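Side-chain contacts in DNA-directed RNA polymerase subunit Rpo11 (Thermoplasma acidophilum, PDB 1XPP), which is a small subunit of the archaeal DNA-dependent RNA polymerase, which transcribes DNA into RNA using the four ribonucleoside triphosphates: residues I28-N32 against T33-T37; R83-S86 against K87-E90. One frame throughout, in Å; residues are numbered along the deposited sequence.

Contact 1: residues I28-N32 against T33-T37; sequences INYDN and TLLRT
N32 and R36 meet one turn apart at the start of helix 32-42, through both backbone and side chain. R36 N donates to N32 O at 3.1 Å, with an angle of 163° at the hydrogen. N32 CB lies over one face of the R36 guanidinium, 3.4 Å from R36 NH2. The amide and guanidinium planes are 73° apart and make no direct bond; a water at the guanidinium edge joins them, accepting from R36 NH2 at 2.8 Å and donating to N32 OD1. D31 is the N-cap residue, yet its carboxylate makes no capping bond. Instead, a second water accepts from T33 N at 3.2 Å and donates weakly to D31 OD2, which also forms a long, weak ion pair with K44 of the second subunit. The carbonyl of D31 receives two weak bonds, from L34 N and L35 N.

This turn carries the chain from strand 22-28 into the first helix of the Rpb3/Rpb11 dimerisation domain. Y30, with CG beside its backbone N (chi1 -69°), brings ring atom CD2 to 3.9 Å from L34 CD2, while its CB packs on L35 CD2; its hydroxyl is hydrogen-bonded to Q95 of the second subunit. Further along, T33 O accepts twice from T37, whose N and OG1 approach from opposite faces of the carbonyl plane, OG1 at 2.8 Å from T33 O.

Contact 2: residues R83-S86 against K87-E90; sequences RKLS and KLYE
E90 keeps CG beside its backbone N (chi1 -74°) and then runs extended, which folds the carboxylate back over the preceding turn, where E90 CG lies 3.1 Å from S86 O and OE2 faces S86 CB at 4.1 Å. L85 and L88 likewise hold CG anti to the carbonyl carbon, and their side chains pass at a slant, L85 CD2 reaching L88 CD1 at 4.0 Å. The setting is two turns of the long helix 74-105 of the Rpb3/Rpb11 dimerisation domain, where four successive i to i+4 backbone bonds satisfy the carbonyls of R83, K84, L85 and S86. The straightest, 171° at the hydrogen, runs from Y89 N to L85 O over 3.2 Å. The bond from E90 N to S86 O measures 2.9 Å. The carboxylate and S86 O are both acceptors, so the E90 side chain meets that carbonyl by contact alone, and an alanine here would probably leave the S86 carbonyl and CB less covered. E90 OE2 also lies near E90 OE2 of the second subunit, like charges that may repel.

Polar ends look elsewhere: S86 OG is hydrogen-bonded to V82 O, and K87, whose chain bends at its last torsion, forms a salt bridge with D91. The second subunit lies against this part of the helix: its Y89 packs on L85 and S86 and meets the Y89 ring of this chain with planes about 10° apart, while its T37 OG1 is hydrogen-bonded to Y89 OH. Within the helix the same tyrosine leans obliquely past the carbonyl of L85, its CD1 3.2 Å from L85 O.

Contact 1 comes first along the chain, where strand 22-28 gives way to helix 32-42; contact 2 follows, within the long helix 74-105. Their centres are about 16 Å apart, yet the two helices meet directly, with T37 CG2 packed on L85 CD2 at 3.9 Å, and L85 and K84 also touch E41 further along helix 32-42. Both contacts belong to the dimerisation domain and both face the second subunit, another copy of this protein: L34 packs on L88 of that copy. The two helices thus build one shared interface, consistent with a fold that pairs subunits in RNA polymerase, here seen between identical chains.

Contact 1: residues I28-N32 against T33-T37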
loop_
_atom_site.group_PDB
_atom_site.type_symbol
_atom_site.label_atom_id
_atom_site.label_comp_id
_atom_site.label_asym_id
_atom_site.label_seq_id
_atom_site.Cartn_x
_atom_site.Cartn_y
_atom_site.Cartn_z
ATOM N N ILE D 28 -2.134 6.574 3.230
ATOM C CA ILE D 28 -1.622 5.231 3.420
ATOM C C ILE D 28 -0.572 4.895 2.358
ATOM O O ILE D 28 -0.800 5.100 1.163
ATOM C CB ILE D 28 -2.791 4.189 3.393
ATOM C CG1 ILE D 28 -3.844 4.567 4.459
ATOM C CG2 ILE D 28 -2.232 2.791 3.551
ATOM C CD1 ILE D 28 -5.022 3.639 4.591
ATOM N N ASN D 29 0.560 4.345 2.797
ATOM C CA ASN D 29 1.671 3.968 1.902
ATOM C C ASN D 29 2.324 5.067 1.077
ATOM O O ASN D 29 2.792 4.828 -0.042
ATOM C CB ASN D 29 1.249 2.858 0.948
ATOM C CG ASN D 29 0.747 1.677 1.664
ATOM O OD1 ASN D 29 1.254 1.324 2.736
ATOM N ND2 ASN D 29 -0.268 1.039 1.096
ATOM N N TYR D 30 2.341 6.290 1.592
ATOM C CA TYR D 30 3.091 7.316 0.923
ATOM C C TYR D 30 4.458 7.381 1.545
ATOM O O TYR D 30 4.640 6.987 2.707
ATOM C CB TYR D 30 2.423 8.690 1.034
ATOM C CG TYR D 30 1.156 8.775 0.244
ATOM C CD1 TYR D 30 -0.052 8.433 0.826
ATOM C CD2 TYR D 30 1.184 9.138 -1.104
ATOM C CE1 TYR D 30 -1.236 8.483 0.109
ATOM C CE2 TYR D 30 -0.007 9.213 -1.845
ATOM C CZ TYR D 30 -1.203 8.862 -1.216
ATOM O OH TYR D 30 -2.372 8.901 -1.942
ATOM N N ASP D 31 5.405 7.879 0.765
ATOM C CA ASP D 31 6.702 8.258 1.306
ATOM C C ASP D 31 6.470 9.384 2.309
ATOM O O ASP D 31 5.715 10.305 2.012
ATOM C CB ASP D 31 7.651 8.721 0.180
ATOM C CG ASP D 31 8.636 7.638 -0.214
ATOM O OD1 ASP D 31 8.227 6.723 -0.939
ATOM O OD2 ASP D 31 9.818 7.691 0.218
ATOM N N ASN D 32 7.046 9.269 3.514
ATOM C CA ASN D 32 6.985 10.363 4.503
ATOM C C ASN D 32 7.416 11.724 3.943
ATOM O O ASN D 32 6.855 12.748 4.316
ATOM C CB ASN D 32 7.797 10.046 5.781
ATOM C CG ASN D 32 7.224 8.890 6.602
ATOM O OD1 ASN D 32 7.922 8.320 7.452
ATOM N ND2 ASN D 32 5.970 8.573 6.395
ATOM N N THR D 33 8.413 11.725 3.045
ATOM C CA THR D 33 8.831 12.960 2.397
ATOM C C THR D 33 7.704 13.653 1.657
ATOM O O THR D 33 7.572 14.893 1.731
ATOM C CB THR D 33 10.052 12.736 1.493
ATOM O OG1 THR D 33 11.133 12.400 2.373
ATOM C CG2 THR D 33 10.450 14.038 0.774
ATOM N N LEU D 34 6.893 12.859 0.958
ATOM C CA LEU D 34 5.706 13.429 0.281
ATOM C C LEU D 34 4.772 14.157 1.267
ATOM O O LEU D 34 4.333 15.280 1.019
ATOM C CB LEU D 34 4.930 12.348 -0.511
ATOM C CG LEU D 34 3.691 12.939 -1.235
ATOM C CD1 LEU D 34 3.448 12.316 -2.601
ATOM C CD2 LEU D 34 2.492 12.758 -0.375
ATOM N N LEU D 35 4.499 13.537 2.409
ATOM C CA LEU D 35 3.571 14.158 3.337
ATOM C C LEU D 35 4.109 15.479 3.866
ATOM O O LEU D 35 3.369 16.453 3.980
ATOM C CB LEU D 35 3.221 13.195 4.490
ATOM C CG LEU D 35 2.777 11.769 4.044
ATOM C CD1 LEU D 35 2.504 10.879 5.251
ATOM C CD2 LEU D 35 1.573 11.816 3.191
ATOM N N ARG D 36 5.394 15.498 4.230
ATOM C CA ARG D 36 5.977 16.710 4.818
ATOM C C ARG D 36 6.062 17.807 3.787
ATOM O O ARG D 36 5.768 18.953 4.087
ATOM C CB ARG D 36 7.353 16.394 5.403
ATOM C CG ARG D 36 7.298 15.307 6.442
ATOM C CD ARG D 36 8.576 15.285 7.254
ATOM N NE ARG D 36 8.737 14.000 7.932
ATOM C CZ ARG D 36 9.431 12.975 7.437
ATOM N NH1 ARG D 36 10.040 13.079 6.258
ATOM N NH2 ARG D 36 9.508 11.845 8.124
ATOM N N THR D 37 6.416 17.438 2.548
ATOM C CA THR D 37 6.495 18.412 1.442
ATOM C C THR D 37 5.114 19.001 1.165
ATOM O O THR D 37 4.954 20.202 0.985
ATOM C CB THR D 37 7.061 17.767 0.155
ATOM O OG1 THR D 37 8.366 17.285 0.434
ATOM C CG2 THR D 37 7.157 18.784 -1.002
HETATM O O HOH W 1 10.749 9.557 2.827
HETATM O O HOH W 2 10.953 9.525 7.419
#

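Contact 2: residues R83-S86 against K87-E90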
loop_
_atom_site.group_PDB
_atom_site.type_symbol
_atom_site.label_atom_id
_atom_site.label_comp_id
_atom_site.label_asym_id
_atom_site.label_seq_id
_atom_site.Cartn_x
_atom_site.Cartn_y
_atom_site.Cartn_z
ATOM N N ARG D 83 -1.451 20.840 -6.837
ATOM C CA ARG D 83 -1.262 21.327 -8.225
ATOM C C ARG D 83 0.021 22.168 -8.323
ATOM O O ARG D 83 0.728 22.105 -9.360
ATOM C CB ARG D 83 -2.489 22.097 -8.735
ATOM C CG ARG D 83 -3.812 21.284 -8.705
ATOM C CD ARG D 83 -3.903 20.116 -9.728
ATOM N NE ARG D 83 -4.872 19.082 -9.316
ATOM C CZ ARG D 83 -5.471 18.238 -10.154
ATOM N NH1 ARG D 83 -5.236 18.335 -11.464
ATOM N NH2 ARG D 83 -6.310 17.311 -9.692
ATOM N N LYS D 84 0.336 22.975 -7.306
ATOM C CA LYS D 84 1.607 23.736 -7.347
ATOM C C LYS D 84 2.789 22.780 -7.393
ATOM O O LYS D 84 3.739 22.981 -8.162
ATOM C CB LYS D 84 1.745 24.656 -6.132
ATOM C CG LYS D 84 0.853 25.876 -6.158
ATOM C CD LYS D 84 1.297 26.833 -5.061
ATOM C CE LYS D 84 0.128 27.486 -4.351
ATOM N NZ LYS D 84 0.563 28.129 -3.053
ATOM N N LEU D 85 2.739 21.728 -6.576
ATOM C CA LEU D 85 3.844 20.771 -6.503
ATOM C C LEU D 85 4.045 19.999 -7.813
ATOM O O LEU D 85 5.176 19.789 -8.253
ATOM C CB LEU D 85 3.656 19.792 -5.342
ATOM C CG LEU D 85 3.893 20.482 -3.987
ATOM C CD1 LEU D 85 3.429 19.555 -2.859
ATOM C CD2 LEU D 85 5.324 20.900 -3.745
ATOM N N SER D 86 2.938 19.612 -8.439
ATOM C CA SER D 86 2.992 18.942 -9.729
ATOM C C SER D 86 3.675 19.863 -10.727
ATOM O O SER D 86 4.567 19.427 -11.491
ATOM C CB SER D 86 1.544 18.683 -10.162
ATOM O OG SER D 86 0.969 17.714 -9.274
ATOM N N LYS D 87 3.289 21.136 -10.716
ATOM C CA LYS D 87 3.898 22.105 -11.655
ATOM C C LYS D 87 5.379 22.309 -11.386
ATOM O O LYS D 87 6.180 22.399 -12.326
ATOM C CB LYS D 87 3.184 23.440 -11.578
ATOM C CG LYS D 87 3.816 24.499 -12.471
ATOM C CD LYS D 87 3.061 25.803 -12.451
ATOM C CE LYS D 87 3.809 26.841 -13.270
ATOM N NZ LYS D 87 4.207 26.301 -14.588
ATOM N N LEU D 88 5.751 22.385 -10.109
ATOM C CA LEU D 88 7.173 22.564 -9.741
ATOM C C LEU D 88 8.066 21.475 -10.351
ATOM O O LEU D 88 9.091 21.785 -10.972
ATOM C CB LEU D 88 7.347 22.595 -8.198
ATOM C CG LEU D 88 7.112 23.971 -7.540
ATOM C CD1 LEU D 88 6.916 23.769 -6.049
ATOM C CD2 LEU D 88 8.296 24.914 -7.749
ATOM N N TYR D 89 7.694 20.217 -10.157
ATOM C CA TYR D 89 8.466 19.071 -10.662
ATOM C C TYR D 89 8.357 18.952 -12.187
ATOM O O TYR D 89 9.362 18.660 -12.873
ATOM C CB TYR D 89 8.082 17.767 -9.956
ATOM C CG TYR D 89 8.559 17.753 -8.501
ATOM C CD1 TYR D 89 7.643 17.886 -7.461
ATOM C CD2 TYR D 89 9.914 17.565 -8.195
ATOM C CE1 TYR D 89 8.059 17.867 -6.140
ATOM C CE2 TYR D 89 10.353 17.575 -6.863
ATOM C CZ TYR D 89 9.434 17.717 -5.859
ATOM O OH TYR D 89 9.838 17.683 -4.534
ATOM N N GLU D 90 7.182 19.250 -12.725
ATOM C CA GLU D 90 7.045 19.256 -14.188
ATOM C C GLU D 90 7.965 20.279 -14.822
ATOM O O GLU D 90 8.660 19.966 -15.797
ATOM C CB GLU D 90 5.582 19.491 -14.583
ATOM C CG GLU D 90 4.668 18.289 -14.347
ATOM C CD GLU D 90 3.190 18.721 -14.325
ATOM O OE1 GLU D 90 2.886 19.930 -14.464
ATOM O OE2 GLU D 90 2.324 17.851 -14.130
#